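Local coordinates for beta-lactamase (Serratia marcescens, PDB 5X5G), which probably hydrolyses beta-lactams to substituted beta-amino acids, as a class A beta-lactamase that confers antibiotic resistance, at residues M45-K50 with S109-N114. Residues are numbered along the deposited sequence; the frame is centred on the assembly and turned at random.
Sequences MQSTYK and SHSDNN. With OP0 ((2S,5R)-N-(2-aminoethoxy)-1-formyl-5-[(sulfooxy)amino]piperidine-2-carboxamide), chain F.
K50 and N113 side chains meet at about a right angle, NZ of K50 lying 2.7 Å from OD1 of N113. The C=O...N angle of 151° and a 20° tilt from the amide plane fit a hydrogen bond. NZ also donates to OG of S47 (3.2 Å) and, weakly, to OG of S111, while the backbone O of S111 lies 2.8 Å from NZ of K50. The K50 chain runs extended beyond CG, with chi2 to chi4 all near 180°, which carries NZ across to residues 111-113. S47 and K50 are spaced as in the SxxK motif and S111 and N113 as in SDN, consistent with the class A active site. S47 OG is bonded to OP0 C1 at 1.5 Å, a carbamoyl linkage, C1 also carrying O8 and N14. S111 OG donates to OP0 O11 (2.7 Å), and N113 ND2 to OP0 O9 (3.2 Å); N113 OD1, the acceptor for K50, also lies 3.1 Å from OP0 C7. Further out, K215 NZ is hydrogen-bonded to S111 OG, and T83 OG1 to N113 ND2. D112, at the N-cap of helix 113-123, accepts from G115 N through OD1.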
loop_
_atom_site.group_PDB
_atom_site.type_symbol
_atom_site.label_atom_id
_atom_site.label_comp_id
_atom_site.label_asym_id
_atom_site.label_seq_id
_atom_site.Cartn_x
_atom_site.Cartn_y
_atom_site.Cartn_z
ATOM N N MET A 45 9.521 10.454 10.615
ATOM C CA MET A 45 9.726 9.076 11.083
ATOM C C MET A 45 9.173 8.022 10.123
ATOM O O MET A 45 9.718 6.923 10.038
ATOM C CB MET A 45 9.068 8.922 12.443
ATOM C CG MET A 45 9.865 9.587 13.550
ATOM S SD MET A 45 9.296 9.043 15.164
ATOM C CE MET A 45 7.864 10.077 15.415
ATOM N N GLN A 46 8.092 8.393 9.428
ATOM C CA GLN A 46 7.176 7.491 8.731
ATOM C C GLN A 46 6.904 6.241 9.566
ATOM O O GLN A 46 6.540 6.376 10.738
ATOM C CB GLN A 46 7.656 7.204 7.297
ATOM C CG GLN A 46 7.348 8.326 6.326
ATOM C CD GLN A 46 5.862 8.499 6.028
ATOM O OE1 GLN A 46 5.039 7.600 6.317
ATOM N NE2 GLN A 46 5.529 9.579 5.321
ATOM N N SER A 47 7.055 5.053 8.992
ATOM C CA SER A 47 6.654 3.847 9.697
ATOM C C SER A 47 7.524 3.512 10.902
ATOM O O SER A 47 7.153 2.637 11.678
ATOM C CB SER A 47 6.634 2.626 8.783
ATOM O OG SER A 47 5.570 2.709 7.878
ATOM N N THR A 48 8.654 4.194 11.088
ATOM C CA THR A 48 9.482 3.903 12.258
ATOM C C THR A 48 8.744 4.086 13.568
ATOM O O THR A 48 9.107 3.471 14.544
ATOM C CB THR A 48 10.856 4.643 12.257
ATOM O OG1 THR A 48 10.654 6.068 12.313
ATOM C CG2 THR A 48 11.682 4.238 10.955
ATOM N N TYR A 49 7.710 4.918 13.588
ATOM C CA TYR A 49 7.003 5.220 14.784
ATOM C C TYR A 49 6.022 4.127 15.165
ATOM O O TYR A 49 5.500 4.175 16.283
ATOM C CB TYR A 49 6.357 6.623 14.741
ATOM C CG TYR A 49 4.975 6.746 14.094
ATOM C CD1 TYR A 49 4.572 5.900 13.056
ATOM C CD2 TYR A 49 4.167 7.828 14.394
ATOM C CE1 TYR A 49 3.376 6.080 12.410
ATOM C CE2 TYR A 49 2.961 8.030 13.743
ATOM C CZ TYR A 49 2.558 7.136 12.752
ATOM O OH TYR A 49 1.333 7.296 12.151
ATOM N N LYS A 50 5.935 3.070 14.360
ATOM C CA LYS A 50 5.221 1.862 14.776
ATOM C C LYS A 50 5.958 1.117 15.887
ATOM O O LYS A 50 5.334 0.471 16.702
ATOM C CB LYS A 50 4.919 0.952 13.567
ATOM C CG LYS A 50 3.941 1.632 12.563
ATOM C CD LYS A 50 3.964 1.029 11.184
ATOM C CE LYS A 50 3.063 1.812 10.233
ATOM N NZ LYS A 50 3.060 1.105 8.930
ATOM N N SER A 109 6.454 -6.032 11.993
ATOM C CA SER A 109 7.341 -6.838 11.119
ATOM C C SER A 109 7.043 -6.595 9.613
ATOM O O SER A 109 7.958 -6.652 8.794
ATOM C CB SER A 109 7.256 -8.348 11.409
ATOM O OG SER A 109 7.599 -8.616 12.748
ATOM N N HIS A 110 5.777 -6.393 9.285
ATOM C CA HIS A 110 5.342 -6.148 7.906
ATOM C C HIS A 110 4.809 -4.728 7.623
ATOM O O HIS A 110 4.374 -4.444 6.479
ATOM C CB HIS A 110 4.311 -7.182 7.502
ATOM C CG HIS A 110 4.881 -8.549 7.335
ATOM N ND1 HIS A 110 5.091 -9.390 8.408
ATOM C CD2 HIS A 110 5.309 -9.213 6.234
ATOM C CE1 HIS A 110 5.609 -10.528 7.971
ATOM N NE2 HIS A 110 5.775 -10.436 6.657
ATOM N N SER A 111 5.008 -3.833 8.581
ATOM C CA SER A 111 4.664 -2.399 8.467
ATOM C C SER A 111 3.220 -2.108 8.085
ATOM O O SER A 111 2.955 -1.196 7.288
ATOM C CB SER A 111 5.628 -1.701 7.484
ATOM O OG SER A 111 5.926 -0.402 7.939
ATOM N N ASP A 112 2.267 -2.890 8.600
ATOM C CA ASP A 112 0.900 -2.682 8.195
ATOM C C ASP A 112 0.381 -1.312 8.627
ATOM O O ASP A 112 0.400 -0.966 9.838
ATOM C CB ASP A 112 -0.001 -3.803 8.692
ATOM C CG ASP A 112 -1.310 -3.849 7.958
ATOM O OD1 ASP A 112 -2.151 -3.013 8.259
ATOM O OD2 ASP A 112 -1.522 -4.752 7.120
ATOM N N ASN A 113 -0.137 -0.544 7.659
ATOM C CA ASN A 113 -0.694 0.802 7.956
ATOM C C ASN A 113 -2.036 0.771 8.657
ATOM O O ASN A 113 -2.304 1.581 9.583
ATOM C CB ASN A 113 -0.809 1.681 6.687
ATOM C CG ASN A 113 0.536 2.267 6.249
ATOM O OD1 ASN A 113 1.489 2.296 7.037
ATOM N ND2 ASN A 113 0.636 2.701 4.966
ATOM N N ASN A 114 -2.870 -0.192 8.276
ATOM C CA ASN A 114 -4.127 -0.400 8.976
ATOM C C ASN A 114 -3.939 -0.891 10.394
ATOM O O ASN A 114 -4.610 -0.429 11.299
ATOM C CB ASN A 114 -5.000 -1.360 8.170
ATOM C CG ASN A 114 -5.546 -0.698 6.921
ATOM O OD1 ASN A 114 -5.981 0.447 6.986
ATOM N ND2 ASN A 114 -5.513 -1.383 5.798
HETATM C C1 OP0 F . 5.870 3.062 6.422
HETATM O O8 OP0 F . 6.829 3.836 6.368
HETATM N N14 OP0 F . 5.046 2.931 5.491
HETATM C C2 OP0 F . 5.087 3.726 4.278
HETATM C C3 OP0 F . 3.760 4.371 4.097
HETATM N N15 OP0 F . 3.399 4.601 2.844
HETATM O O9 OP0 F . 3.122 4.707 5.114
HETATM C C7 OP0 F . 4.133 1.830 5.470
HETATM C C6 OP0 F . 4.697 0.836 4.490
HETATM C C5 OP0 F . 4.719 1.492 3.111
HETATM C C4 OP0 F . 5.502 2.810 3.128
HETATM N N16 OP0 F . 5.995 0.271 4.975
HETATM S S17 OP0 F . 8.345 0.641 5.168
HETATM O O10 OP0 F . 7.062 0.845 4.417
HETATM O O13 OP0 F . 9.415 1.496 4.780
HETATM O O12 OP0 F . 8.750 -0.677 4.793
HETATM O O11 OP0 F . 8.008 0.821 6.728
HETATM N N21 OP0 F . 1.387 8.611 3.030
HETATM C C22 OP0 F . 2.625 7.789 2.980
HETATM C C23 OP0 F . 2.564 6.639 1.973
HETATM O O24 OP0 F . 2.344 5.380 2.610
#